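Local coordinates for sortase family protein (PDB 6IXZ), which probably acts as a class C sortase, a cysteine transpeptidase that joins pilin subunits through an acyl-thioester intermediate, at residues D13-I18 and L61-I66; D82-G87 and T111-Q116; H104-A109 and D156-S161; A141-Q146 and E187-S192; V149-E154 and N178-L183. All coordinates share one frame; numbering follows the deposited sequence.

Interaction 1 of 5, residues D13-I18 and L61-I66; sequences DYTEKI and LGYIEI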
# COMPACT_ATOMS: atom_id res chain seq x y z
N ASP A 13 -15.28 -3.29 -9.34
CA ASP A 13 -15.15 -2.13 -10.21
C ASP A 13 -13.74 -1.99 -10.76
O ASP A 13 -13.56 -1.68 -11.94
CB ASP A 13 -15.45 -0.85 -9.41
CG ASP A 13 -16.90 -0.66 -9.14
OD1 ASP A 13 -17.26 0.35 -8.49
OD2 ASP A 13 -17.69 -1.50 -9.62
N TYR A 14 -12.76 -2.03 -9.86
CA TYR A 14 -11.37 -1.81 -10.22
C TYR A 14 -10.93 -2.84 -11.26
O TYR A 14 -10.28 -2.50 -12.24
CB TYR A 14 -10.45 -1.91 -9.01
CG TYR A 14 -9.01 -2.16 -9.40
CD1 TYR A 14 -8.19 -1.11 -9.78
CD2 TYR A 14 -8.51 -3.46 -9.48
CE1 TYR A 14 -6.90 -1.34 -10.23
CE2 TYR A 14 -7.23 -3.69 -9.93
CZ TYR A 14 -6.43 -2.63 -10.32
OH TYR A 14 -5.13 -2.86 -10.71
N THR A 15 -11.27 -4.10 -11.02
CA THR A 15 -10.86 -5.17 -11.93
C THR A 15 -11.50 -4.98 -13.32
O THR A 15 -10.81 -4.88 -14.33
CB THR A 15 -11.24 -6.54 -11.35
OG1 THR A 15 -10.61 -6.71 -10.07
CG2 THR A 15 -10.79 -7.65 -12.29
N GLU A 16 -12.81 -4.84 -13.37
CA GLU A 16 -13.44 -4.60 -14.66
C GLU A 16 -12.70 -3.48 -15.38
O GLU A 16 -12.46 -3.58 -16.58
CB GLU A 16 -14.92 -4.24 -14.52
CG GLU A 16 -15.68 -4.37 -15.84
CD GLU A 16 -16.76 -3.32 -16.02
OE1 GLU A 16 -16.97 -2.87 -17.17
OE2 GLU A 16 -17.43 -2.97 -15.02
N LYS A 17 -12.42 -2.40 -14.66
CA LYS A 17 -12.01 -1.14 -15.27
C LYS A 17 -10.57 -1.19 -15.77
O LYS A 17 -10.25 -0.69 -16.85
CB LYS A 17 -12.18 0.01 -14.28
CG LYS A 17 -11.34 1.23 -14.61
CD LYS A 17 -11.56 2.37 -13.64
CE LYS A 17 -10.46 3.42 -13.75
NZ LYS A 17 -10.80 4.71 -13.08
N ILE A 18 -9.69 -1.80 -14.98
CA ILE A 18 -8.29 -1.97 -15.40
C ILE A 18 -8.23 -2.99 -16.54
O ILE A 18 -7.48 -2.81 -17.49
CB ILE A 18 -7.36 -2.42 -14.24
CG1 ILE A 18 -5.90 -2.06 -14.55
CG2 ILE A 18 -7.45 -3.92 -13.99
CD1 ILE A 18 -5.55 -0.64 -14.18
N LEU A 61 -5.87 1.74 -6.76
CA LEU A 61 -4.72 1.27 -7.53
C LEU A 61 -4.72 -0.25 -7.69
O LEU A 61 -3.92 -0.81 -8.43
CB LEU A 61 -3.44 1.65 -6.79
CG LEU A 61 -3.31 3.11 -6.35
CD1 LEU A 61 -2.03 3.29 -5.56
CD2 LEU A 61 -3.35 4.01 -7.57
N GLY A 62 -5.58 -0.91 -6.93
CA GLY A 62 -5.65 -2.36 -6.97
C GLY A 62 -6.09 -2.88 -5.62
O GLY A 62 -6.79 -2.16 -4.88
N TYR A 63 -5.62 -4.07 -5.27
CA TYR A 63 -5.88 -4.62 -3.94
C TYR A 63 -4.76 -5.50 -3.34
O TYR A 63 -3.82 -5.93 -4.02
CB TYR A 63 -7.19 -5.42 -3.96
CG TYR A 63 -7.19 -6.55 -4.96
CD1 TYR A 63 -6.98 -7.87 -4.56
CD2 TYR A 63 -7.35 -6.29 -6.32
CE1 TYR A 63 -6.94 -8.90 -5.49
CE2 TYR A 63 -7.32 -7.31 -7.25
CZ TYR A 63 -7.15 -8.60 -6.84
OH TYR A 63 -7.14 -9.61 -7.78
N ILE A 64 -4.89 -5.78 -2.06
CA ILE A 64 -3.97 -6.62 -1.35
C ILE A 64 -4.69 -7.87 -0.86
O ILE A 64 -5.84 -7.82 -0.43
CB ILE A 64 -3.32 -5.85 -0.16
CG1 ILE A 64 -2.34 -6.74 0.60
CG2 ILE A 64 -4.37 -5.29 0.80
CD1 ILE A 64 -1.40 -5.97 1.50
N GLU A 65 -4.01 -9.01 -0.95
CA GLU A 65 -4.49 -10.26 -0.35
C GLU A 65 -3.49 -10.78 0.67
O GLU A 65 -2.29 -10.75 0.43
CB GLU A 65 -4.70 -11.33 -1.42
CG GLU A 65 -5.62 -10.93 -2.55
CD GLU A 65 -5.84 -12.09 -3.51
OE1 GLU A 65 -6.98 -12.61 -3.55
OE2 GLU A 65 -4.85 -12.57 -4.10
N ILE A 66 -4.00 -11.17 1.84
CA ILE A 66 -3.19 -11.83 2.88
C ILE A 66 -3.88 -13.14 3.28
O ILE A 66 -4.74 -13.16 4.16
CB ILE A 66 -3.01 -10.93 4.14
CG1 ILE A 66 -2.65 -9.49 3.75
CG2 ILE A 66 -1.94 -11.51 5.05
CD1 ILE A 66 -2.48 -8.56 4.93
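Where the N-terminal helix of the sortase, 5-18, lies against the barrel strand 60-66, Tyr14 lays one ring face on Gly62, with Leu61 beside it. The Tyr14 CG is anti to the backbone N (chi1 160°). Gly62 CA sits 3.5 Å from the centroid of the Tyr14 ring, close to the ring normal but displaced toward the rim, a CH-pi contact with a glycine backbone. At the backbone angles of Gly62 (phi 151°) a CB would press on Leu61 O, and the bare CA lets the ring lie close. CE1 of Tyr14 lies 3.5 Å from Leu61 C. Farther out, the Tyr14 OH is 3.3 Å from Leu61 O, while Leu136 N makes a weak hydrogen bond to the same hydroxyl.

Strand 60-66 belongs to the eight-stranded beta barrel of the sortase fold and pairs with both 71-77 and 130-135. The short segments of helix and strand run at 132° to each other, their axes 8.9 Å apart at closest approach. Ile64 packs instead against Phe131 and Leu169, whereas the helix covers the strand's opening residues. Tyr63 contributes more lightly: CD2 of Tyr14 reaches the edge of its ring, 4.4 Å from Tyr63 CD2. The Tyr63 ring also stacks with His134, and Thr15, at the fringe of the contact, bonds its OG1 to Ile11 O within the helix.

Interaction 2 of 5, residues D82-G87 and T111-Q116; sequences DILKKG and TGLANQ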
# COMPACT_ATOMS: atom_id res chain seq x y z
N ASP A 82 -10.93 11.16 5.19
CA ASP A 82 -12.02 10.66 4.35
C ASP A 82 -11.68 9.39 3.55
O ASP A 82 -12.52 8.52 3.34
CB ASP A 82 -12.50 11.77 3.44
CG ASP A 82 -11.42 12.33 2.57
OD1 ASP A 82 -11.60 12.30 1.34
OD2 ASP A 82 -10.38 12.79 3.11
N ILE A 83 -10.41 9.20 3.24
CA ILE A 83 -10.01 7.99 2.51
C ILE A 83 -9.76 6.82 3.45
O ILE A 83 -10.15 5.70 3.16
CB ILE A 83 -8.78 8.23 1.65
CG1 ILE A 83 -9.18 9.09 0.43
CG2 ILE A 83 -8.18 6.89 1.22
CD1 ILE A 83 -8.29 10.30 0.23
N LEU A 84 -9.26 7.11 4.64
CA LEU A 84 -9.04 6.05 5.62
C LEU A 84 -10.32 5.57 6.22
O LEU A 84 -10.37 4.46 6.74
CB LEU A 84 -8.09 6.49 6.74
CG LEU A 84 -6.60 6.71 6.47
CD1 LEU A 84 -5.92 7.19 7.73
CD2 LEU A 84 -5.89 5.47 5.94
N LYS A 85 -11.38 6.38 6.15
CA LYS A 85 -12.73 5.92 6.50
C LYS A 85 -13.18 4.82 5.54
O LYS A 85 -13.92 3.93 5.95
CB LYS A 85 -13.74 7.07 6.48
CG LYS A 85 -13.75 7.95 7.73
CD LYS A 85 -14.71 9.13 7.53
CE LYS A 85 -14.63 10.11 8.70
NZ LYS A 85 -15.79 11.05 8.73
N LYS A 86 -12.72 4.86 4.28
CA LYS A 86 -13.08 3.82 3.29
C LYS A 86 -12.19 2.56 3.30
O LYS A 86 -12.63 1.45 2.93
CB LYS A 86 -13.01 4.40 1.87
CG LYS A 86 -13.96 5.54 1.59
CD LYS A 86 -14.02 5.79 0.08
CE LYS A 86 -14.07 7.26 -0.26
NZ LYS A 86 -13.21 7.53 -1.45
N GLY A 87 -10.90 2.76 3.50
CA GLY A 87 -9.97 1.62 3.42
C GLY A 87 -8.50 2.01 3.45
O GLY A 87 -8.11 3.07 3.95
N THR A 111 -8.82 1.44 11.62
CA THR A 111 -10.10 0.80 11.88
C THR A 111 -10.99 1.68 12.78
O THR A 111 -12.19 1.67 12.66
CB THR A 111 -9.97 -0.60 12.51
OG1 THR A 111 -9.47 -0.51 13.84
CG2 THR A 111 -9.10 -1.52 11.69
N GLY A 112 -10.38 2.54 13.59
CA GLY A 112 -11.15 3.57 14.31
C GLY A 112 -11.96 4.48 13.41
O GLY A 112 -13.03 4.93 13.79
N LEU A 113 -11.39 4.86 12.26
CA LEU A 113 -12.12 5.64 11.25
C LEU A 113 -13.03 4.79 10.34
O LEU A 113 -14.12 5.23 9.91
CB LEU A 113 -11.12 6.41 10.37
CG LEU A 113 -10.46 7.61 11.03
CD1 LEU A 113 -9.30 8.11 10.19
CD2 LEU A 113 -11.47 8.74 11.27
N ALA A 114 -12.49 3.65 9.92
CA ALA A 114 -13.16 2.78 8.99
C ALA A 114 -14.30 1.98 9.62
O ALA A 114 -15.23 1.59 8.93
CB ALA A 114 -12.15 1.85 8.35
N ASN A 115 -14.23 1.71 10.92
CA ASN A 115 -15.21 0.84 11.58
C ASN A 115 -15.29 -0.53 10.96
O ASN A 115 -16.38 -1.12 10.89
CB ASN A 115 -16.58 1.49 11.60
CG ASN A 115 -16.64 2.63 12.55
OD1 ASN A 115 -16.25 2.47 13.71
ND2 ASN A 115 -16.98 3.81 12.06
N GLN A 116 -14.14 -1.02 10.52
CA GLN A 116 -13.99 -2.33 9.82
C GLN A 116 -12.61 -2.87 10.24
O GLN A 116 -11.70 -2.10 10.58
CB GLN A 116 -14.00 -2.14 8.27
CG GLN A 116 -15.32 -1.63 7.66
CD GLN A 116 -16.46 -2.62 7.77
OE1 GLN A 116 -16.23 -3.83 7.78
NE2 GLN A 116 -17.71 -2.12 7.78
O HOH W 1 -14.75 1.29 5.93
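Leu84, Lys85 and Leu113 all hold CG anti to their own carbonyl carbon, with chi1 of -70° at Leu84 and -74° at Leu113, a setting that at Lys85 places CG against Leu113 in the seam between two short helices, 81-86 and 111-114. CD1 of Leu113 rests 4.0 Å from Leu84 CB. Lys85 crosses the Leu113 side chain obliquely near its root: CG of Lys85 touches Leu113 CB and is 3.5 Å from Leu113 O, beyond which the extended lysine chain departs from the contact.

The closest pair of CA atoms is Lys85 and Ala114, 4.0 Å apart. Here Ala114 sets its CB against Leu84 O. Ala114 CA also points its hydrogen at Lys85 O, 3.3 Å away with an angle of 149° at the hydrogen. Helix 111-114 directly follows His110, the predicted proton donor/acceptor, so the contact lies at the edge of the probable active site: Leu113 is about 4 Å, side chain to side chain, from His110, and Leu84 about 7 Å from Cys172 by the same measure.

Direct hydrogen bonds between the two helices are absent. A water bridges them by donating to each, 2.8 Å to Lys85 O and 3.1 Å to Ala114 O. The junction therefore rests on carbon contacts, one CA-H...O approach and a water that donates to two carbonyl oxygens which, both being acceptors, cannot bond each other.

Interaction 3 of 5, residues H104-A109 and D156-S161; sequences HSVLSA and DELKIS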
# COMPACT_ATOMS: atom_id res chain seq x y z
N HIS A 104 9.87 1.64 -1.18
CA HIS A 104 9.21 1.29 0.06
C HIS A 104 7.84 1.97 0.14
O HIS A 104 7.76 3.16 0.42
CB HIS A 104 10.08 1.72 1.23
CG HIS A 104 9.65 1.15 2.53
ND1 HIS A 104 10.42 1.24 3.68
CD2 HIS A 104 8.59 0.38 2.85
CE1 HIS A 104 9.83 0.57 4.65
NE2 HIS A 104 8.70 0.07 4.18
N SER A 105 6.79 1.23 -0.19
CA SER A 105 5.43 1.73 -0.10
C SER A 105 4.87 1.42 1.27
O SER A 105 5.08 0.33 1.81
CB SER A 105 4.56 1.08 -1.18
OG SER A 105 3.34 1.77 -1.39
N VAL A 106 4.14 2.37 1.84
CA VAL A 106 3.47 2.15 3.09
C VAL A 106 1.95 2.16 2.90
O VAL A 106 1.39 3.10 2.34
CB VAL A 106 3.91 3.18 4.12
CG1 VAL A 106 3.30 2.84 5.48
CG2 VAL A 106 5.43 3.20 4.20
N LEU A 107 1.30 1.12 3.39
CA LEU A 107 -0.13 0.98 3.25
C LEU A 107 -0.79 1.10 4.61
O LEU A 107 -0.54 0.30 5.51
CB LEU A 107 -0.48 -0.37 2.58
CG LEU A 107 0.28 -0.71 1.30
CD1 LEU A 107 -0.02 -2.12 0.79
CD2 LEU A 107 0.02 0.33 0.22
N SER A 108 -1.52 2.21 4.80
CA SER A 108 -2.06 2.61 6.12
C SER A 108 -3.55 2.27 6.28
O SER A 108 -4.38 2.59 5.44
CB SER A 108 -1.91 4.13 6.32
OG SER A 108 -2.07 4.49 7.68
N ALA A 109 -3.88 1.70 7.43
CA ALA A 109 -5.21 1.24 7.76
C ALA A 109 -5.57 1.84 9.09
O ALA A 109 -4.77 1.77 10.01
CB ALA A 109 -5.25 -0.27 7.88
N ASP A 156 11.37 6.46 10.96
CA ASP A 156 12.61 5.95 10.40
C ASP A 156 12.42 4.65 9.63
O ASP A 156 13.12 4.39 8.65
CB ASP A 156 13.65 5.74 11.51
CG ASP A 156 14.26 7.05 11.99
OD1 ASP A 156 14.09 8.09 11.33
OD2 ASP A 156 14.93 7.02 13.05
N GLU A 157 11.59 3.76 10.17
CA GLU A 157 11.43 2.42 9.59
C GLU A 157 10.51 2.46 8.37
O GLU A 157 10.25 1.43 7.74
CB GLU A 157 10.89 1.44 10.63
CG GLU A 157 11.85 1.15 11.78
CD GLU A 157 13.11 0.45 11.32
OE1 GLU A 157 14.10 0.52 12.08
OE2 GLU A 157 13.15 -0.12 10.20
N LEU A 158 10.05 3.66 8.02
CA LEU A 158 9.25 3.87 6.83
C LEU A 158 10.05 4.41 5.65
O LEU A 158 9.51 4.56 4.54
CB LEU A 158 8.12 4.85 7.14
CG LEU A 158 7.09 4.39 8.17
CD1 LEU A 158 5.97 5.43 8.22
CD2 LEU A 158 6.53 3.01 7.83
N LYS A 159 11.31 4.75 5.89
CA LYS A 159 12.20 5.30 4.85
C LYS A 159 12.54 4.26 3.78
O LYS A 159 12.53 3.07 4.04
CB LYS A 159 13.51 5.78 5.47
CG LYS A 159 13.34 7.00 6.38
CD LYS A 159 14.63 7.33 7.11
CE LYS A 159 14.45 8.51 8.07
NZ LYS A 159 14.02 9.74 7.36
N ILE A 160 12.92 4.74 2.60
CA ILE A 160 13.39 3.83 1.56
C ILE A 160 14.77 3.30 1.97
O ILE A 160 15.51 4.01 2.66
CB ILE A 160 13.42 4.56 0.22
CG1 ILE A 160 12.00 4.95 -0.17
CG2 ILE A 160 14.01 3.67 -0.89
CD1 ILE A 160 11.93 6.11 -1.13
N SER A 161 15.00 2.01 1.76
CA SER A 161 16.33 1.43 1.98
C SER A 161 16.98 1.16 0.62
O SER A 161 16.33 0.57 -0.27
CB SER A 161 16.24 0.12 2.77
OG SER A 161 15.81 0.33 4.10
O HOH W 2 8.93 5.18 2.07
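His104 and Ile160 bring their CA atoms to 5.1 Å, and Val106 and Leu158 theirs to 7.1 Å, as strand 103-109 passes the loop between strands 138-150 and 165-173 without a direct main-chain hydrogen bond. The link is made instead by a buried imidazole. His104 CG is anti to the backbone N (chi1 -167°), and from there the ring reaches the loop with its ND1 edge. ND1 donates to Lys159 O at 2.8 Å, nearly straight at 163°. The acceptor lies in the ring plane of His104, whereas the donor stands 52° above the plane of the Lys159 carbonyl. Further round the edge, His104 CE1 is 3.2 Å from Glu157 O.

Apolar contacts lie next to this bond. Val106 CG2 meets Leu158 CD2 at 3.8 Å, the two side chains crossing at about a right angle, and Ile160 CG1 touches His104 CB at 4.0 Å. A water adds a second bridge, donating to His104 O and to Leu158 O. The contact fastens the middle of that loop, which probably helps border the substrate groove as in other sortases, to strand 103-109, with Val106 about 11 Å from Cys172, side chain to side chain.

NE2 is hydrogen-bonded to Thr168 OG1, and the ring also meets Tyr166 edge-to-face. Both ring nitrogens are thus engaged, which fixes the rotation of the imidazole; with ND1 donating, a neutral ring would accept at NE2.

Interaction 4 of 5, residues A141-Q146 and E187-S192; sequences AYKVNQ and ERTDLS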
# COMPACT_ATOMS: atom_id res chain seq x y z
N ALA A 141 4.61 -10.26 -4.86
CA ALA A 141 4.55 -11.04 -3.63
C ALA A 141 5.60 -10.56 -2.64
O ALA A 141 6.71 -10.25 -3.02
CB ALA A 141 4.71 -12.53 -3.92
N TYR A 142 5.22 -10.44 -1.38
CA TYR A 142 6.14 -9.99 -0.36
C TYR A 142 6.18 -11.00 0.79
O TYR A 142 5.20 -11.68 1.08
CB TYR A 142 5.75 -8.58 0.14
CG TYR A 142 6.01 -7.50 -0.87
CD1 TYR A 142 7.18 -6.78 -0.85
CD2 TYR A 142 5.12 -7.26 -1.90
CE1 TYR A 142 7.45 -5.83 -1.80
CE2 TYR A 142 5.40 -6.34 -2.89
CZ TYR A 142 6.56 -5.60 -2.82
OH TYR A 142 6.86 -4.68 -3.80
N LYS A 143 7.30 -11.03 1.48
CA LYS A 143 7.44 -11.84 2.66
C LYS A 143 7.89 -10.99 3.84
O LYS A 143 8.92 -10.29 3.75
CB LYS A 143 8.46 -12.94 2.40
CG LYS A 143 8.68 -13.91 3.55
CD LYS A 143 9.65 -14.99 3.12
CE LYS A 143 10.88 -14.37 2.48
NZ LYS A 143 12.06 -15.28 2.55
N VAL A 144 7.17 -11.14 4.95
CA VAL A 144 7.40 -10.41 6.19
C VAL A 144 8.81 -10.66 6.72
O VAL A 144 9.22 -11.81 6.86
CB VAL A 144 6.38 -10.82 7.27
CG1 VAL A 144 6.68 -10.11 8.57
CG2 VAL A 144 4.97 -10.50 6.82
N ASN A 145 9.55 -9.60 7.02
CA ASN A 145 10.85 -9.76 7.67
C ASN A 145 11.12 -8.81 8.83
O ASN A 145 12.13 -8.94 9.49
CB ASN A 145 11.99 -9.67 6.65
CG ASN A 145 12.14 -8.29 6.02
OD1 ASN A 145 11.47 -7.33 6.41
ND2 ASN A 145 13.03 -8.19 5.06
N GLN A 146 10.18 -7.92 9.14
CA GLN A 146 10.35 -7.06 10.31
C GLN A 146 8.98 -6.67 10.84
O GLN A 146 8.15 -6.19 10.08
CB GLN A 146 11.16 -5.82 9.97
CG GLN A 146 11.48 -4.95 11.19
CD GLN A 146 12.33 -3.73 10.86
OE1 GLN A 146 13.56 -3.78 10.94
NE2 GLN A 146 11.67 -2.60 10.63
N GLU A 187 9.37 -8.02 2.32
CA GLU A 187 10.36 -7.84 1.26
C GLU A 187 9.97 -8.68 0.05
O GLU A 187 9.45 -9.78 0.20
CB GLU A 187 11.77 -8.24 1.76
CG GLU A 187 12.89 -8.08 0.72
CD GLU A 187 14.28 -7.99 1.33
OE1 GLU A 187 14.44 -8.30 2.53
OE2 GLU A 187 15.22 -7.58 0.63
N ARG A 188 10.14 -8.10 -1.14
CA ARG A 188 9.75 -8.69 -2.42
C ARG A 188 10.31 -10.11 -2.52
O ARG A 188 11.50 -10.32 -2.25
CB ARG A 188 10.32 -7.85 -3.57
CG ARG A 188 9.80 -8.15 -4.97
CD ARG A 188 8.34 -7.77 -5.14
NE ARG A 188 7.88 -8.06 -6.49
CZ ARG A 188 8.19 -7.35 -7.57
NH1 ARG A 188 8.91 -6.23 -7.49
NH2 ARG A 188 7.80 -7.78 -8.76
N THR A 189 9.45 -11.08 -2.82
CA THR A 189 9.88 -12.49 -2.91
C THR A 189 9.86 -13.00 -4.34
O THR A 189 10.39 -14.08 -4.61
CB THR A 189 9.03 -13.46 -2.07
OG1 THR A 189 7.66 -13.35 -2.44
CG2 THR A 189 9.18 -13.19 -0.58
N ASP A 190 9.23 -12.25 -5.25
CA ASP A 190 9.48 -12.46 -6.68
C ASP A 190 10.90 -12.03 -7.01
O ASP A 190 11.52 -11.23 -6.29
CB ASP A 190 8.48 -11.69 -7.54
CG ASP A 190 7.09 -11.66 -6.95
OD1 ASP A 190 6.48 -12.74 -6.79
OD2 ASP A 190 6.64 -10.56 -6.59
N LEU A 191 11.44 -12.58 -8.10
CA LEU A 191 12.79 -12.22 -8.54
C LEU A 191 12.80 -10.86 -9.24
O LEU A 191 11.80 -10.45 -9.85
CB LEU A 191 13.38 -13.32 -9.44
CG LEU A 191 13.90 -14.55 -8.67
CD1 LEU A 191 12.76 -15.26 -7.96
CD2 LEU A 191 14.65 -15.52 -9.56
N SER A 192 13.92 -10.14 -9.11
CA SER A 192 14.12 -8.84 -9.76
C SER A 192 14.72 -8.98 -11.16
O SER A 192 15.84 -8.55 -11.41
CB SER A 192 15.06 -7.98 -8.91
OG SER A 192 16.38 -8.50 -8.96
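Tyr142 and Lys143 on strand 138-150 pair with Arg188 and Glu187 on strand 180-188, antiparallel neighbours in the sortase barrel, near the point where the last strand runs out. Two main-chain bonds join Lys143 and Glu187 as a hydrogen-bonded pair, with Lys143 N to Glu187 O at 2.8 Å and Glu187 N to Lys143 O at 2.7 Å, while Tyr142 and Arg188 make the adjoining non-hydrogen-bonded pair. Beyond the strand end the pattern carries on one step, as Thr189 N donates to Ala141 O at 2.9 Å. In the other direction a classic beta bulge sets Asn145 and Gln146 opposite Arg185.

The Tyr142 ring receives Arg188 CD over one face, 4.1 Å from the centroid of that ring, a CH-pi contact. The ring and guanidinium planes are 36° apart, and Asp165 ties the two residues together, one oxygen bonded to Tyr142 OH and the other in a salt bridge with Arg188 NH1.

Among the polar side chains, Asn145 holds CG in the crowded position between backbone N and carbonyl carbon (chi1 67°). This puts CG on the Glu187 side, where ND2 lies close to Glu187 OE1 but at a poor angle for a hydrogen bond, and OD1 is taken by Arg185 NE. Asp190 folds back on the strand end: its OD2 accepts Ala141 N on the syn lone pair at 2.7 Å and, on the anti lone pair, Arg188 NE at 2.8 Å in a salt bridge lying in the guanidinium plane.

Interaction 5 of 5, residues V149-E154 and N178-L183; sequences VVHPDE and NTERLL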
# COMPACT_ATOMS: atom_id res chain seq x y z
N VAL A 149 6.46 -2.07 16.62
CA VAL A 149 5.45 -1.12 17.08
C VAL A 149 6.11 0.21 17.38
O VAL A 149 7.14 0.25 18.05
CB VAL A 149 4.74 -1.58 18.36
CG1 VAL A 149 3.70 -0.54 18.79
CG2 VAL A 149 4.08 -2.93 18.15
N VAL A 150 5.48 1.29 16.96
CA VAL A 150 6.18 2.54 16.85
C VAL A 150 5.21 3.68 17.13
O VAL A 150 4.00 3.53 16.99
CB VAL A 150 6.81 2.61 15.46
CG1 VAL A 150 6.65 3.99 14.84
CG2 VAL A 150 8.24 2.15 15.51
N HIS A 151 5.73 4.82 17.55
CA HIS A 151 4.86 5.92 17.89
C HIS A 151 4.43 6.70 16.64
O HIS A 151 5.12 6.66 15.62
CB HIS A 151 5.52 6.81 18.95
CG HIS A 151 5.64 6.13 20.29
ND1 HIS A 151 5.89 4.78 20.42
CD2 HIS A 151 5.49 6.61 21.55
CE1 HIS A 151 5.91 4.46 21.70
NE2 HIS A 151 5.67 5.55 22.40
N PRO A 152 3.27 7.37 16.69
CA PRO A 152 2.63 7.85 15.46
C PRO A 152 3.42 8.89 14.64
O PRO A 152 3.10 9.10 13.46
CB PRO A 152 1.29 8.42 15.96
CG PRO A 152 1.03 7.74 17.27
CD PRO A 152 2.38 7.47 17.87
N ASP A 153 4.46 9.49 15.21
CA ASP A 153 5.31 10.41 14.45
C ASP A 153 6.72 9.88 14.24
O ASP A 153 7.54 10.54 13.59
CB ASP A 153 5.38 11.80 15.12
CG ASP A 153 4.05 12.53 15.12
OD1 ASP A 153 3.40 12.64 14.06
OD2 ASP A 153 3.67 13.02 16.20
N GLU A 154 7.02 8.71 14.79
CA GLU A 154 8.25 7.98 14.41
C GLU A 154 8.16 7.47 12.97
O GLU A 154 7.17 6.85 12.58
CB GLU A 154 8.45 6.77 15.32
CG GLU A 154 8.99 7.05 16.70
CD GLU A 154 9.19 5.76 17.47
OE1 GLU A 154 10.16 5.04 17.17
OE2 GLU A 154 8.30 5.40 18.27
N ASN A 178 -5.33 2.84 19.44
CA ASN A 178 -4.89 3.63 18.27
C ASN A 178 -3.94 4.74 18.67
O ASN A 178 -3.91 5.83 18.10
CB ASN A 178 -6.10 4.17 17.48
CG ASN A 178 -7.07 3.09 17.09
OD1 ASN A 178 -6.67 1.99 16.70
ND2 ASN A 178 -8.37 3.37 17.22
N THR A 179 -3.09 4.39 19.60
CA THR A 179 -2.16 5.32 20.18
C THR A 179 -0.75 5.07 19.62
O THR A 179 0.10 5.97 19.62
CB THR A 179 -2.24 5.17 21.71
OG1 THR A 179 -2.47 6.46 22.31
CG2 THR A 179 -1.03 4.52 22.27
N GLU A 180 -0.57 3.89 19.03
CA GLU A 180 0.62 3.59 18.23
C GLU A 180 0.25 3.16 16.81
O GLU A 180 -0.94 3.13 16.44
CB GLU A 180 1.45 2.48 18.86
CG GLU A 180 1.09 2.18 20.30
CD GLU A 180 2.19 2.60 21.24
OE1 GLU A 180 2.61 3.78 21.19
OE2 GLU A 180 2.63 1.73 22.03
N ARG A 181 1.29 2.83 16.05
CA ARG A 181 1.20 2.14 14.75
C ARG A 181 2.02 0.87 14.84
O ARG A 181 3.19 0.91 15.21
CB ARG A 181 1.87 2.97 13.66
CG ARG A 181 1.37 4.38 13.48
CD ARG A 181 2.55 5.21 12.98
NE ARG A 181 2.19 5.95 11.79
CZ ARG A 181 3.03 6.73 11.11
NH1 ARG A 181 4.30 6.84 11.50
NH2 ARG A 181 2.59 7.33 10.01
N LEU A 182 1.39 -0.25 14.48
CA LEU A 182 2.08 -1.51 14.23
C LEU A 182 2.48 -1.61 12.77
O LEU A 182 1.67 -1.37 11.87
CB LEU A 182 1.17 -2.68 14.61
CG LEU A 182 1.58 -4.09 14.17
CD1 LEU A 182 2.81 -4.56 14.95
CD2 LEU A 182 0.43 -5.05 14.41
N LEU A 183 3.76 -1.88 12.54
CA LEU A 183 4.35 -1.91 11.21
C LEU A 183 4.70 -3.35 10.93
O LEU A 183 5.33 -3.99 11.76
CB LEU A 183 5.65 -1.11 11.17
CG LEU A 183 5.55 0.35 11.59
CD1 LEU A 183 6.89 1.05 11.43
CD2 LEU A 183 4.46 1.06 10.78
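Val150 and Arg181 form the tight centre of an antiparallel pairing between barrel strands 138-150 and 180-188. Val150 N donates to Arg181 O at 2.9 Å, and Arg181 N returns an almost straight bond of 178° to Val150 O at 3.0 Å. Val149 and Leu182, a non-hydrogen-bonded pair, touch through CG2 and CD1 at 3.8 Å. On the face shared by Val150 and Arg181, Leu183 CD1 lies 4.3 Å from Val150 CB.

Past the strand the contact opens toward solvent. Residues 151-154 make a type I turn, closed by Glu154 N to His151 O and braced by the Glu154 carboxylate, whose OE2 takes His151 N at 2.7 Å from above its plane. Glu180, beside exposed His151, sets OE1 over one face of the imidazole, 3.4 Å above its plane and displaced toward the rim.

The Arg181 side chain lies about 6 Å from that of Cys172, the predicted acyl-thioester residue, consistent with the arginine of the sortase active site. CG lies anti to the carbonyl carbon (chi1 -56°), and further bends bring the guanidinium against the turn, with Pro152 O over one face and Glu154 O in plane at the edge, 3.1 Å from NH1.

In the fold
From the N terminus, interaction 1 closes first, bringing helix 5-18 back onto strand 60-66 before any other contact opens. Interaction 2 then joins helices 81-86 and 111-114, but interaction 3 starts at strand 103-109 before it closes, so these two cross; Leu84 touches Ser108 between them. Interaction 3 in turn crosses both later contacts, since its loop partner, 156-161, falls after strand 138-150 and before strand 180-188. There Leu158 packs on Arg181 and Leu183 of interaction 5, and Glu157 hydrogen-bonds Gln146 of interaction 4. Interactions 4 and 5 join the same two strands at the two ends of their pairing, the span of 5 lying wholly within that of 4.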